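Long-range contacts in glycosylation Associate Protein 3 (Streptococcus agalactiae serotype V, PDB 6OYC), which probably acts together with its partner proteins Gap1 and Gap2 in the glycosylation and accessory Sec-dependent secretion of a streptococcal surface glycoprotein: residues V163-V169 and Q188-S194; N178-S182 and N311-P315; T231-F235 and F258-S264; L238-K243 and F275-V279; I247-D253 and N288-Y292. Numbering follows the deposited sequence.

Contact 1 (V163-V169 and Q188-S194)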
# COMPACT_ATOMS: atom_id res chain seq x y z
N VAL C 163 -2.15 -28.86 10.23
CA VAL C 163 -2.66 -27.51 10.00
C VAL C 163 -1.57 -26.69 9.31
O VAL C 163 -0.39 -26.77 9.68
CB VAL C 163 -3.10 -26.84 11.32
CG1 VAL C 163 -3.80 -25.52 11.05
CG2 VAL C 163 -4.01 -27.77 12.11
N LEU C 164 -1.97 -25.94 8.30
CA LEU C 164 -1.16 -24.85 7.77
C LEU C 164 -1.87 -23.53 8.06
O LEU C 164 -3.02 -23.33 7.63
CB LEU C 164 -0.91 -25.01 6.28
CG LEU C 164 -0.14 -23.82 5.72
CD1 LEU C 164 1.25 -23.72 6.35
CD2 LEU C 164 -0.05 -23.91 4.20
N ASN C 165 -1.21 -22.66 8.80
CA ASN C 165 -1.73 -21.33 9.10
C ASN C 165 -0.95 -20.33 8.26
O ASN C 165 0.24 -20.10 8.50
CB ASN C 165 -1.64 -21.03 10.59
CG ASN C 165 -2.54 -21.94 11.41
OD1 ASN C 165 -3.73 -22.11 11.09
ND2 ASN C 165 -1.99 -22.54 12.46
N LEU C 166 -1.61 -19.77 7.26
CA LEU C 166 -1.00 -18.84 6.32
C LEU C 166 -1.36 -17.42 6.75
O LEU C 166 -2.54 -17.05 6.72
CB LEU C 166 -1.50 -19.12 4.91
CG LEU C 166 -0.46 -19.26 3.81
CD1 LEU C 166 0.61 -20.26 4.23
CD2 LEU C 166 -1.14 -19.69 2.52
N LEU C 167 -0.37 -16.64 7.15
CA LEU C 167 -0.59 -15.25 7.55
C LEU C 167 -0.26 -14.35 6.36
O LEU C 167 0.90 -14.21 5.98
CB LEU C 167 0.24 -14.86 8.76
CG LEU C 167 -0.04 -13.41 9.14
CD1 LEU C 167 -1.51 -13.27 9.52
CD2 LEU C 167 0.84 -12.94 10.28
N LEU C 168 -1.29 -13.72 5.81
CA LEU C 168 -1.13 -12.79 4.70
C LEU C 168 -0.63 -11.46 5.26
O LEU C 168 -1.34 -10.79 6.01
CB LEU C 168 -2.46 -12.62 3.96
CG LEU C 168 -2.77 -13.47 2.72
CD1 LEU C 168 -2.34 -14.91 2.89
CD2 LEU C 168 -4.25 -13.40 2.34
N VAL C 169 0.60 -11.09 4.92
CA VAL C 169 1.25 -9.92 5.48
C VAL C 169 1.13 -8.78 4.47
O VAL C 169 1.50 -8.94 3.30
CB VAL C 169 2.73 -10.21 5.82
CG1 VAL C 169 3.43 -8.95 6.30
CG2 VAL C 169 2.83 -11.33 6.86
N GLN C 188 0.16 -18.96 17.78
CA GLN C 188 0.11 -20.13 16.93
C GLN C 188 1.40 -20.26 16.13
O GLN C 188 2.26 -19.38 16.14
CB GLN C 188 -1.06 -20.08 15.94
CG GLN C 188 -2.43 -20.18 16.54
CD GLN C 188 -3.41 -19.31 15.80
OE1 GLN C 188 -3.52 -18.11 16.08
NE2 GLN C 188 -4.11 -19.89 14.84
N LYS C 189 1.52 -21.40 15.45
CA LYS C 189 2.42 -21.61 14.33
C LYS C 189 1.84 -20.94 13.08
O LYS C 189 0.62 -20.92 12.89
CB LYS C 189 2.59 -23.11 14.09
CG LYS C 189 1.33 -23.75 13.48
CD LYS C 189 1.32 -25.26 13.55
CE LYS C 189 0.20 -25.81 12.68
NZ LYS C 189 0.74 -26.71 11.63
N VAL C 190 2.71 -20.40 12.22
CA VAL C 190 2.24 -19.69 11.04
C VAL C 190 3.35 -19.61 9.99
O VAL C 190 4.54 -19.65 10.31
CB VAL C 190 1.73 -18.27 11.42
CG1 VAL C 190 2.87 -17.28 11.47
CG2 VAL C 190 0.65 -17.84 10.46
N GLU C 191 2.94 -19.48 8.73
CA GLU C 191 3.82 -19.17 7.61
C GLU C 191 3.43 -17.79 7.06
O GLU C 191 2.27 -17.57 6.68
CB GLU C 191 3.70 -20.22 6.50
CG GLU C 191 4.31 -21.58 6.84
CD GLU C 191 5.82 -21.57 6.73
OE1 GLU C 191 6.33 -21.33 5.61
OE2 GLU C 191 6.48 -21.79 7.78
N LEU C 192 4.40 -16.88 7.00
CA LEU C 192 4.16 -15.54 6.48
C LEU C 192 4.38 -15.48 4.98
O LEU C 192 5.40 -15.96 4.47
CB LEU C 192 5.08 -14.52 7.16
CG LEU C 192 5.18 -14.63 8.68
CD1 LEU C 192 6.11 -13.55 9.21
CD2 LEU C 192 3.82 -14.51 9.28
N VAL C 193 3.44 -14.86 4.27
CA VAL C 193 3.61 -14.60 2.85
C VAL C 193 3.20 -13.16 2.58
O VAL C 193 2.51 -12.52 3.37
CB VAL C 193 2.80 -15.58 1.97
CG1 VAL C 193 3.44 -16.98 2.02
CG2 VAL C 193 1.35 -15.64 2.40
N SER C 194 3.68 -12.65 1.45
CA SER C 194 3.35 -11.29 1.03
C SER C 194 3.60 -11.18 -0.46
O SER C 194 4.09 -12.11 -1.10
CB SER C 194 4.17 -10.26 1.81
OG SER C 194 3.58 -8.97 1.70
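Asn165 lies across the chain at Lys189 and Val190 and loses more surface here than any other residue of the two segments. Its ND2 donates to Lys189 O at 3.1 Å, while its OD1 is taken by Asn225, so the amide links strand 163-168 both to the residues leading into strand 191-193 and to strand 223-227. From Asn165 onward the backbones pair in parallel register: Glu191 N gives a hydrogen bond to Asn165 O (2.8 Å), Leu167 N to Glu191 O (2.8 Å), Val193 N to Leu167 O (3.1 Å) and Val169 N to Val193 O (2.8 Å). Leu167 thus bonds through both N and O to the residues flanking its register partner Leu192, the hallmark of parallel pairing. Ser194 closes the run, its OG donating to Val169 O at 2.6 Å. Side chains sort by face. Leu167 packs CD2 on Leu192 CD2 (3.5 Å) and CB on Val190 CG2 (3.5 Å); from the opposite face Leu168 CD1 meets Val193 CG2 at 3.8 Å. The pair forms a beta-alpha-beta unit with helix 171-174 in the connection. Strand 163-168 bonds on its other edge to strand 223-227, Leu168 packs against helix 231-243, and strand 191-193 forms one edge of the sheet within this chain.

Contact 2 (N178-S182 and N311-P315)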
# COMPACT_ATOMS: atom_id res chain seq x y z
N ASN C 178 8.26 -5.92 12.44
CA ASN C 178 8.62 -5.47 13.79
C ASN C 178 7.37 -4.97 14.52
O ASN C 178 7.36 -3.87 15.08
CB ASN C 178 9.67 -4.36 13.75
CG ASN C 178 10.94 -4.76 13.00
OD1 ASN C 178 11.31 -5.93 12.96
ND2 ASN C 178 11.62 -3.77 12.43
N LYS C 179 6.29 -5.78 14.53
CA LYS C 179 4.97 -5.27 14.94
C LYS C 179 4.09 -6.41 15.45
O LYS C 179 3.19 -6.85 14.73
CB LYS C 179 4.26 -4.56 13.78
CG LYS C 179 5.00 -3.39 13.15
CD LYS C 179 4.50 -3.03 11.74
CE LYS C 179 4.35 -4.25 10.83
NZ LYS C 179 5.59 -5.07 10.75
N ILE C 180 4.31 -6.87 16.69
CA ILE C 180 3.44 -7.84 17.37
C ILE C 180 3.27 -9.12 16.54
O ILE C 180 3.29 -10.22 17.09
CB ILE C 180 2.05 -7.25 17.76
CG1 ILE C 180 1.06 -7.14 16.59
CG2 ILE C 180 2.22 -5.89 18.43
CD1 ILE C 180 0.14 -8.34 16.36
N GLU C 181 3.12 -8.99 15.21
CA GLU C 181 2.98 -10.11 14.28
C GLU C 181 4.37 -10.64 13.92
O GLU C 181 4.65 -10.95 12.75
CB GLU C 181 2.23 -9.65 13.03
CG GLU C 181 2.93 -8.52 12.28
CD GLU C 181 1.98 -7.61 11.57
OE1 GLU C 181 2.35 -6.43 11.35
OE2 GLU C 181 0.88 -8.08 11.22
N SER C 182 5.28 -10.69 14.89
CA SER C 182 6.70 -10.84 14.62
C SER C 182 7.11 -12.31 14.63
O SER C 182 6.94 -12.98 15.65
CB SER C 182 7.53 -10.06 15.64
OG SER C 182 8.91 -10.39 15.56
N ASN C 311 -3.53 -5.14 12.88
CA ASN C 311 -2.59 -6.19 13.26
C ASN C 311 -2.67 -6.48 14.76
O ASN C 311 -2.54 -7.63 15.18
CB ASN C 311 -1.17 -5.77 12.87
CG ASN C 311 -0.64 -4.65 13.73
OD1 ASN C 311 0.30 -4.82 14.49
ND2 ASN C 311 -1.26 -3.48 13.61
N GLU C 312 -2.91 -5.45 15.57
CA GLU C 312 -3.05 -5.65 17.01
C GLU C 312 -4.29 -6.44 17.38
O GLU C 312 -4.53 -6.65 18.57
CB GLU C 312 -3.05 -4.30 17.73
CG GLU C 312 -1.74 -3.58 17.55
CD GLU C 312 -1.77 -2.16 18.09
OE1 GLU C 312 -0.76 -1.45 17.93
OE2 GLU C 312 -2.81 -1.76 18.66
N HIS C 313 -5.09 -6.88 16.40
CA HIS C 313 -6.24 -7.74 16.66
C HIS C 313 -5.90 -9.22 16.58
O HIS C 313 -6.75 -10.05 16.92
CB HIS C 313 -7.38 -7.48 15.67
CG HIS C 313 -7.86 -6.07 15.66
ND1 HIS C 313 -8.86 -5.64 14.81
CD2 HIS C 313 -7.49 -4.98 16.37
CE1 HIS C 313 -9.08 -4.36 15.01
NE2 HIS C 313 -8.26 -3.93 15.95
N LEU C 314 -4.71 -9.57 16.08
CA LEU C 314 -4.41 -10.98 15.86
C LEU C 314 -4.56 -11.87 17.10
O LEU C 314 -4.95 -13.04 16.92
CB LEU C 314 -2.99 -11.09 15.27
CG LEU C 314 -2.91 -10.73 13.79
CD1 LEU C 314 -1.47 -10.74 13.32
CD2 LEU C 314 -3.76 -11.70 12.99
N PRO C 315 -4.31 -11.41 18.33
CA PRO C 315 -4.61 -12.27 19.49
C PRO C 315 -6.10 -12.58 19.71
O PRO C 315 -6.42 -13.65 20.25
CB PRO C 315 -4.01 -11.50 20.67
CG PRO C 315 -2.84 -10.77 20.04
CD PRO C 315 -3.35 -10.34 18.68
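This is a small van der Waals contact between a loop, the turn at 178-182, and the 3-10 segment 311-315 that follows the last strand, and it buries just 231 Å² in total. Ile180 contributes the largest share. Its CD1 comes to 3.0 Å from Asn311 O, a tight approach, and lies 4.2 Å from Leu314 CD1, so the tip of the side chain rests on the short helical turn. Beside it, Glu181 CB sits 3.9 Å from Leu314 CD1, and Glu181 OE2 lies 3.5 Å from Asn311 CB. Within the segments, Lys179 NZ and Glu181 OE1 form a salt bridge at 3.6 Å, and Asn311 O accepts from Leu314 N at 3.0 Å, a bond that holds the 3-10 turn. Around the contact, Lys179 and Glu181 touch Asp173 of helix 171-174, while Leu314 reaches Leu186, on the way to strand 191-193, and Tyr292 just past strand 289-291.

Contact 3 (T231-F235 and F258-S264)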
# COMPACT_ATOMS: atom_id res chain seq x y z
N THR C 231 -6.43 -4.42 4.93
CA THR C 231 -7.45 -4.32 3.90
C THR C 231 -7.17 -5.26 2.72
O THR C 231 -8.07 -5.96 2.24
CB THR C 231 -7.61 -2.86 3.43
OG1 THR C 231 -6.37 -2.38 2.92
CG2 THR C 231 -8.02 -1.96 4.59
N GLN C 232 -5.92 -5.29 2.24
CA GLN C 232 -5.64 -6.12 1.07
C GLN C 232 -5.59 -7.61 1.42
O GLN C 232 -6.02 -8.45 0.63
CB GLN C 232 -4.35 -5.68 0.39
CG GLN C 232 -4.49 -4.39 -0.45
CD GLN C 232 -5.48 -4.53 -1.59
OE1 GLN C 232 -5.47 -5.53 -2.30
NE2 GLN C 232 -6.34 -3.54 -1.77
N GLY C 233 -5.06 -7.95 2.61
CA GLY C 233 -5.08 -9.33 3.04
C GLY C 233 -6.49 -9.85 3.27
O GLY C 233 -6.83 -10.96 2.87
N ASN C 234 -7.32 -9.05 3.95
CA ASN C 234 -8.71 -9.45 4.16
C ASN C 234 -9.40 -9.68 2.83
O ASN C 234 -10.18 -10.62 2.67
CB ASN C 234 -9.47 -8.40 4.98
CG ASN C 234 -8.98 -8.27 6.41
OD1 ASN C 234 -8.55 -9.24 7.02
ND2 ASN C 234 -9.06 -7.07 6.95
N PHE C 235 -9.13 -8.81 1.85
CA PHE C 235 -9.73 -8.96 0.53
C PHE C 235 -9.23 -10.22 -0.15
O PHE C 235 -10.02 -11.03 -0.65
CB PHE C 235 -9.43 -7.73 -0.31
CG PHE C 235 -10.20 -7.65 -1.59
CD1 PHE C 235 -11.56 -7.91 -1.61
CD2 PHE C 235 -9.57 -7.28 -2.77
CE1 PHE C 235 -12.28 -7.83 -2.80
CE2 PHE C 235 -10.28 -7.19 -3.95
CZ PHE C 235 -11.63 -7.47 -3.97
N PHE C 258 -14.97 -1.00 -1.71
CA PHE C 258 -14.71 -2.02 -2.72
C PHE C 258 -13.93 -1.45 -3.90
O PHE C 258 -12.89 -1.99 -4.29
CB PHE C 258 -16.03 -2.65 -3.19
CG PHE C 258 -15.87 -3.67 -4.28
CD1 PHE C 258 -15.28 -4.89 -4.01
CD2 PHE C 258 -16.28 -3.39 -5.58
CE1 PHE C 258 -15.12 -5.84 -5.02
CE2 PHE C 258 -16.11 -4.33 -6.59
CZ PHE C 258 -15.53 -5.55 -6.31
N GLY C 259 -14.40 -0.33 -4.45
CA GLY C 259 -13.70 0.30 -5.55
C GLY C 259 -12.26 0.68 -5.21
O GLY C 259 -11.40 0.67 -6.09
N ILE C 260 -11.99 1.02 -3.95
CA ILE C 260 -10.62 1.34 -3.60
C ILE C 260 -9.78 0.08 -3.50
O ILE C 260 -8.61 0.06 -3.90
CB ILE C 260 -10.59 2.18 -2.30
CG1 ILE C 260 -11.22 3.56 -2.58
CG2 ILE C 260 -9.16 2.26 -1.73
CD1 ILE C 260 -11.27 4.51 -1.40
N LEU C 261 -10.35 -1.02 -2.98
CA LEU C 261 -9.61 -2.27 -2.92
C LEU C 261 -9.13 -2.71 -4.30
O LEU C 261 -8.00 -3.19 -4.45
CB LEU C 261 -10.47 -3.37 -2.29
CG LEU C 261 -10.80 -3.16 -0.81
CD1 LEU C 261 -11.80 -4.20 -0.32
CD2 LEU C 261 -9.53 -3.15 0.04
N LEU C 262 -9.96 -2.51 -5.33
CA LEU C 262 -9.59 -2.95 -6.67
C LEU C 262 -8.38 -2.22 -7.21
O LEU C 262 -7.67 -2.75 -8.07
CB LEU C 262 -10.77 -2.76 -7.62
CG LEU C 262 -12.01 -3.60 -7.33
CD1 LEU C 262 -13.07 -3.40 -8.42
CD2 LEU C 262 -11.66 -5.07 -7.17
N LYS C 263 -8.10 -1.00 -6.73
CA LYS C 263 -6.99 -0.24 -7.29
C LYS C 263 -5.64 -0.93 -7.08
O LYS C 263 -4.67 -0.55 -7.74
CB LYS C 263 -6.96 1.17 -6.69
CG LYS C 263 -8.21 1.97 -6.99
CD LYS C 263 -8.09 3.41 -6.53
CE LYS C 263 -9.19 4.26 -7.14
NZ LYS C 263 -9.00 5.70 -6.84
N SER C 264 -5.56 -1.94 -6.21
CA SER C 264 -4.34 -2.73 -6.14
C SER C 264 -4.25 -3.81 -7.23
O SER C 264 -3.21 -4.46 -7.34
CB SER C 264 -4.21 -3.38 -4.76
OG SER C 264 -3.98 -2.39 -3.75
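Leu261, Phe235 and Gln232 account for most of the 311 Å² buried here, and between them they show how a short helix can be fastened across the start of a longer one. Leu261 is the centre of the contact. Its CA-to-CB bond points toward the other segment, setting its CB 4.2 Å from the centroid of the Phe235 ring, 18° off the ring normal, in a CH-pi contact over the face; its CD1 is 3.9 Å from Phe235 CD1, and its CD2 comes within 3.9 Å of Thr231 CB. Phe235 extends beyond this leucine to meet two further residues, with CZ 4.0 Å from Phe258 CE1 and also 4.0 Å from Leu262 CD2, so that one aromatic ring serves three side chains spaced along the short helix. Gln232 adds the polar clasp: its NE2 donates to Leu261 O at 3.2 Å, reaching a carbonyl near the C-terminal end of helix 258-262. Leu261 is thus gripped by both its side chain and its backbone. The two axes are almost perpendicular, at 95° and 10.7 Å apart, which confines the meeting to one patch. Helix 270-281 backs that patch, with Trp280 against Phe258 and Leu261 and Leu276 against Leu262, while on the far side Asn234 bonds to Asn252 and Cys254 after strand 248-251.

Contact 4 (L238-K243 and F275-V279)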
# COMPACT_ATOMS: atom_id res chain seq x y z
N LEU C 238 -10.71 -13.37 1.37
CA LEU C 238 -12.05 -13.66 0.89
C LEU C 238 -12.00 -14.35 -0.47
O LEU C 238 -12.79 -15.26 -0.75
CB LEU C 238 -12.88 -12.38 0.78
CG LEU C 238 -13.29 -11.66 2.07
CD1 LEU C 238 -13.81 -10.28 1.71
CD2 LEU C 238 -14.35 -12.45 2.83
N TYR C 239 -11.06 -13.93 -1.32
CA TYR C 239 -10.96 -14.47 -2.67
C TYR C 239 -10.47 -15.91 -2.64
O TYR C 239 -11.02 -16.79 -3.33
CB TYR C 239 -10.02 -13.60 -3.50
CG TYR C 239 -9.59 -14.23 -4.80
CD1 TYR C 239 -10.33 -14.07 -5.96
CD2 TYR C 239 -8.44 -15.01 -4.86
CE1 TYR C 239 -9.94 -14.65 -7.16
CE2 TYR C 239 -8.04 -15.60 -6.04
CZ TYR C 239 -8.79 -15.42 -7.19
OH TYR C 239 -8.38 -16.01 -8.37
N TYR C 240 -9.42 -16.18 -1.87
CA TYR C 240 -8.94 -17.54 -1.74
C TYR C 240 -10.03 -18.47 -1.20
O TYR C 240 -10.19 -19.59 -1.69
CB TYR C 240 -7.68 -17.56 -0.86
CG TYR C 240 -6.50 -16.84 -1.51
CD1 TYR C 240 -6.21 -17.04 -2.85
CD2 TYR C 240 -5.71 -15.95 -0.79
CE1 TYR C 240 -5.15 -16.38 -3.46
CE2 TYR C 240 -4.65 -15.29 -1.40
CZ TYR C 240 -4.38 -15.51 -2.73
OH TYR C 240 -3.33 -14.87 -3.37
N ALA C 241 -10.82 -17.99 -0.23
CA ALA C 241 -11.87 -18.83 0.34
C ALA C 241 -12.96 -19.15 -0.68
O ALA C 241 -13.56 -20.22 -0.62
CB ALA C 241 -12.49 -18.17 1.57
N LYS C 242 -13.22 -18.25 -1.63
CA LYS C 242 -14.22 -18.58 -2.62
C LYS C 242 -13.67 -19.57 -3.64
O LYS C 242 -14.42 -20.44 -4.12
CB LYS C 242 -14.71 -17.30 -3.29
CG LYS C 242 -15.33 -17.49 -4.66
CD LYS C 242 -16.83 -17.69 -4.59
CE LYS C 242 -17.43 -17.76 -6.01
NZ LYS C 242 -18.93 -17.89 -6.03
N LYS C 243 -12.38 -19.50 -3.95
CA LYS C 243 -11.78 -20.45 -4.86
C LYS C 243 -11.52 -21.81 -4.23
O LYS C 243 -11.46 -22.80 -4.96
CB LYS C 243 -10.46 -19.89 -5.42
CG LYS C 243 -10.65 -18.80 -6.45
CD LYS C 243 -11.34 -19.35 -7.70
CE LYS C 243 -10.47 -19.21 -8.94
NZ LYS C 243 -10.59 -20.39 -9.85
N PHE C 275 -16.67 -10.86 -10.68
CA PHE C 275 -16.38 -12.00 -9.82
C PHE C 275 -15.98 -11.55 -8.43
O PHE C 275 -16.43 -12.11 -7.42
CB PHE C 275 -15.28 -12.87 -10.43
CG PHE C 275 -14.89 -14.03 -9.56
CD1 PHE C 275 -13.82 -13.93 -8.68
CD2 PHE C 275 -15.59 -15.22 -9.61
CE1 PHE C 275 -13.46 -15.00 -7.86
CE2 PHE C 275 -15.23 -16.30 -8.80
CZ PHE C 275 -14.16 -16.19 -7.92
N LEU C 276 -15.14 -10.52 -8.34
CA LEU C 276 -14.70 -10.05 -7.03
C LEU C 276 -15.82 -9.36 -6.28
O LEU C 276 -15.87 -9.43 -5.04
CB LEU C 276 -13.48 -9.14 -7.18
CG LEU C 276 -12.20 -9.84 -7.65
CD1 LEU C 276 -11.11 -8.83 -8.02
CD2 LEU C 276 -11.71 -10.81 -6.59
N ARG C 277 -16.75 -8.69 -6.99
CA ARG C 277 -17.90 -8.09 -6.32
C ARG C 277 -18.77 -9.15 -5.66
O ARG C 277 -19.35 -8.90 -4.60
CB ARG C 277 -18.72 -7.25 -7.32
CG ARG C 277 -19.93 -6.51 -6.70
CD ARG C 277 -19.54 -5.19 -6.03
NE ARG C 277 -20.42 -4.84 -4.90
CZ ARG C 277 -20.44 -3.65 -4.30
NH1 ARG C 277 -19.62 -2.69 -4.70
NH2 ARG C 277 -21.27 -3.41 -3.28
N GLU C 278 -18.84 -10.34 -6.26
CA GLU C 278 -19.58 -11.44 -5.64
C GLU C 278 -18.91 -11.89 -4.35
O GLU C 278 -19.56 -12.00 -3.31
CB GLU C 278 -19.70 -12.60 -6.64
CG GLU C 278 -20.70 -13.69 -6.23
CD GLU C 278 -20.08 -14.77 -5.34
OE1 GLU C 278 -20.85 -15.55 -4.73
OE2 GLU C 278 -18.84 -14.86 -5.26
N VAL C 279 -17.60 -12.16 -4.41
CA VAL C 279 -16.76 -12.37 -3.24
C VAL C 279 -17.08 -11.31 -2.18
O VAL C 279 -17.30 -11.63 -1.01
CB VAL C 279 -15.27 -12.33 -3.65
CG1 VAL C 279 -14.35 -12.28 -2.43
CG2 VAL C 279 -14.93 -13.52 -4.57
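Helical segments 238-243 and 275-279 cross nearly at right angles, 97° between their directions, with axes 9.9 Å apart; the backbones come nearest at Tyr239 and Val279, whose CA atoms are 6.2 Å from each other. At this crossing Val279 is the most deeply engaged residue, with 76 Å² covered: its CG1 lies 3.5 Å from Leu238 CB and 3.8 Å from Tyr239 N, and its CG2 is 4.0 Å from Lys242 CG. Tyr239 widens the apolar patch, with CE1 3.6 Å from Phe275 CE1 and CD1 3.6 Å from Leu276 CD2, while its hydroxyl bonds to Glu209 and to a glycerol probably left from crystallisation. Lys242 CG comes to 3.7 Å from Phe275 CZ. The same side chain ends in a salt bridge from Lys242 NZ to Glu278 OE2 at 3.1 Å, weak as a hydrogen bond. The centre is therefore apolar and the margin charged. On its inner side helix 231-243 lies on strand 289-291, where Leu238 and Ala241 touch Val289; helix 270-281 is flanked by helix 258-262, through Leu276 on Leu262.

Contact 5 (I247-D253 and N288-Y292)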
# COMPACT_ATOMS: atom_id res chain seq x y z
N ILE C 247 -10.38 -24.46 2.50
CA ILE C 247 -9.66 -23.62 3.45
C ILE C 247 -10.66 -22.76 4.24
O ILE C 247 -11.81 -22.56 3.84
CB ILE C 247 -8.60 -22.75 2.75
CG1 ILE C 247 -9.26 -21.65 1.93
CG2 ILE C 247 -7.73 -23.59 1.83
CD1 ILE C 247 -8.53 -20.36 2.03
N THR C 248 -10.21 -22.28 5.39
CA THR C 248 -10.97 -21.32 6.18
C THR C 248 -10.23 -19.99 6.18
O THR C 248 -9.01 -19.95 6.38
CB THR C 248 -11.18 -21.80 7.62
OG1 THR C 248 -11.89 -23.04 7.61
CG2 THR C 248 -12.02 -20.79 8.39
N ALA C 249 -10.96 -18.92 5.92
CA ALA C 249 -10.42 -17.58 5.97
C ALA C 249 -10.73 -16.97 7.33
O ALA C 249 -11.85 -17.11 7.84
CB ALA C 249 -11.02 -16.70 4.86
N TYR C 250 -9.74 -16.31 7.92
CA TYR C 250 -9.93 -15.52 9.13
C TYR C 250 -9.57 -14.08 8.82
O TYR C 250 -8.42 -13.78 8.49
CB TYR C 250 -9.11 -16.09 10.29
CG TYR C 250 -9.59 -17.48 10.68
CD1 TYR C 250 -9.10 -18.61 10.03
CD2 TYR C 250 -10.56 -17.65 11.67
CE1 TYR C 250 -9.55 -19.87 10.37
CE2 TYR C 250 -11.01 -18.91 12.00
CZ TYR C 250 -10.50 -20.01 11.35
OH TYR C 250 -10.94 -21.26 11.69
N ILE C 251 -10.57 -13.20 8.88
CA ILE C 251 -10.40 -11.77 8.61
C ILE C 251 -10.94 -10.98 9.79
O ILE C 251 -11.85 -11.41 10.49
CB ILE C 251 -11.13 -11.35 7.31
CG1 ILE C 251 -12.65 -11.49 7.46
CG2 ILE C 251 -10.60 -12.13 6.13
CD1 ILE C 251 -13.42 -10.81 6.38
N ASN C 252 -10.36 -9.79 10.00
CA ASN C 252 -10.80 -8.91 11.08
C ASN C 252 -11.67 -7.74 10.60
O ASN C 252 -11.86 -6.78 11.35
CB ASN C 252 -9.59 -8.38 11.86
CG ASN C 252 -8.69 -7.49 11.03
OD1 ASN C 252 -8.97 -7.24 9.85
ND2 ASN C 252 -7.61 -7.00 11.63
N ASP C 253 -12.17 -7.79 9.36
CA ASP C 253 -13.16 -6.84 8.86
C ASP C 253 -12.61 -5.42 8.72
O ASP C 253 -13.36 -4.44 8.79
CB ASP C 253 -14.42 -6.83 9.75
CG ASP C 253 -15.10 -8.21 9.83
OD1 ASP C 253 -15.20 -8.89 8.79
OD2 ASP C 253 -15.53 -8.60 10.93
N ASN C 288 -17.13 -20.44 4.88
CA ASN C 288 -15.72 -20.63 5.21
C ASN C 288 -14.96 -19.32 5.43
O ASN C 288 -13.72 -19.32 5.45
CB ASN C 288 -15.00 -21.48 4.15
CG ASN C 288 -15.11 -20.90 2.75
OD1 ASN C 288 -16.06 -20.19 2.42
ND2 ASN C 288 -14.15 -21.24 1.90
N VAL C 289 -15.67 -18.20 5.61
CA VAL C 289 -15.05 -16.96 6.05
C VAL C 289 -15.49 -16.71 7.49
O VAL C 289 -16.68 -16.52 7.75
CB VAL C 289 -15.41 -15.77 5.15
CG1 VAL C 289 -14.94 -14.48 5.80
CG2 VAL C 289 -14.81 -15.94 3.76
N LYS C 290 -14.53 -16.72 8.40
CA LYS C 290 -14.75 -16.39 9.80
C LYS C 290 -14.22 -14.99 10.10
O LYS C 290 -13.26 -14.52 9.48
CB LYS C 290 -14.05 -17.42 10.71
CG LYS C 290 -14.52 -18.87 10.50
CD LYS C 290 -16.04 -19.01 10.60
CE LYS C 290 -16.53 -20.37 10.10
NZ LYS C 290 -17.88 -20.28 9.45
N HIS C 291 -14.84 -14.33 11.07
CA HIS C 291 -14.54 -12.94 11.41
C HIS C 291 -14.07 -12.85 12.85
O HIS C 291 -14.73 -13.36 13.75
CB HIS C 291 -15.77 -12.06 11.21
CG HIS C 291 -16.44 -12.27 9.89
ND1 HIS C 291 -16.36 -11.35 8.86
CD2 HIS C 291 -17.19 -13.29 9.42
CE1 HIS C 291 -17.04 -11.80 7.82
NE2 HIS C 291 -17.55 -12.98 8.14
N TYR C 292 -12.95 -12.18 13.08
CA TYR C 292 -12.44 -11.98 14.42
C TYR C 292 -12.14 -10.50 14.65
O TYR C 292 -12.10 -9.71 13.71
CB TYR C 292 -11.18 -12.82 14.66
CG TYR C 292 -9.96 -12.34 13.91
CD1 TYR C 292 -9.79 -12.63 12.55
CD2 TYR C 292 -8.98 -11.59 14.56
CE1 TYR C 292 -8.66 -12.19 11.87
CE2 TYR C 292 -7.88 -11.14 13.89
CZ TYR C 292 -7.71 -11.43 12.55
OH TYR C 292 -6.58 -10.97 11.90
O HOH W 1 -11.54 -6.31 13.91
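An edge, within this chain, of a parallel alpha/beta sheet is formed here: strands 248-251 and 289-291 are joined by a beta-alpha-beta crossover that carries helices 258-262 and 270-281. Ala249 N donates to Asn288 O (2.8 Å), Lys290 N to Ala249 O (2.8 Å), Ile251 N to Lys290 O (3.1 Å) and Tyr292 N to Ile251 O (2.9 Å). Ala249, Ile251 and Val289 share the face covered by helix 231-243, with Ile251 CD1 4.0 Å from Val289 CG1; on the opposite face Tyr250 CE2 lies 3.6 Å from Lys290 CB. Just past the strands, Asn252 CB sits over the Tyr292 ring, 3.8 Å from its centroid, in a CH-pi contact, and the Tyr292 hydroxyl bonds to Ala228. A water donates to Asn252 O at 2.6 Å and weakly to Tyr292 O at 3.5 Å. Alpha/beta proteins commonly place binding and active sites at this carboxyl end; with no such role established for the pair, His291 ND1 donates to Asp253 OD1 at 2.7 Å, almost in line.

In the fold
Contacts 1 and 5 form the two flanks of one parallel sheet in the order 191-193, 163-168, 223-227, 248-251, 289-291; their centres are 13 Å apart, with strand 223-227 between them. Contacts 3 and 4 lie along helix 231-243, centres 12 Å apart, and bind the helices of the last crossover to it. That helix links them to contact 5, where Asn234 ND2 reaches Asn252 OD1 (2.9 Å) and Ala241 O reaches Asn288 ND2 (2.8 Å). Contact 2 encloses contacts 3, 4 and 5 along the chain and touches contact 5 through Leu314 CD2 and Tyr292 OH (3.1 Å). A glycerol, probably from the crystallisation liquor, lies at Tyr239 of contact 4.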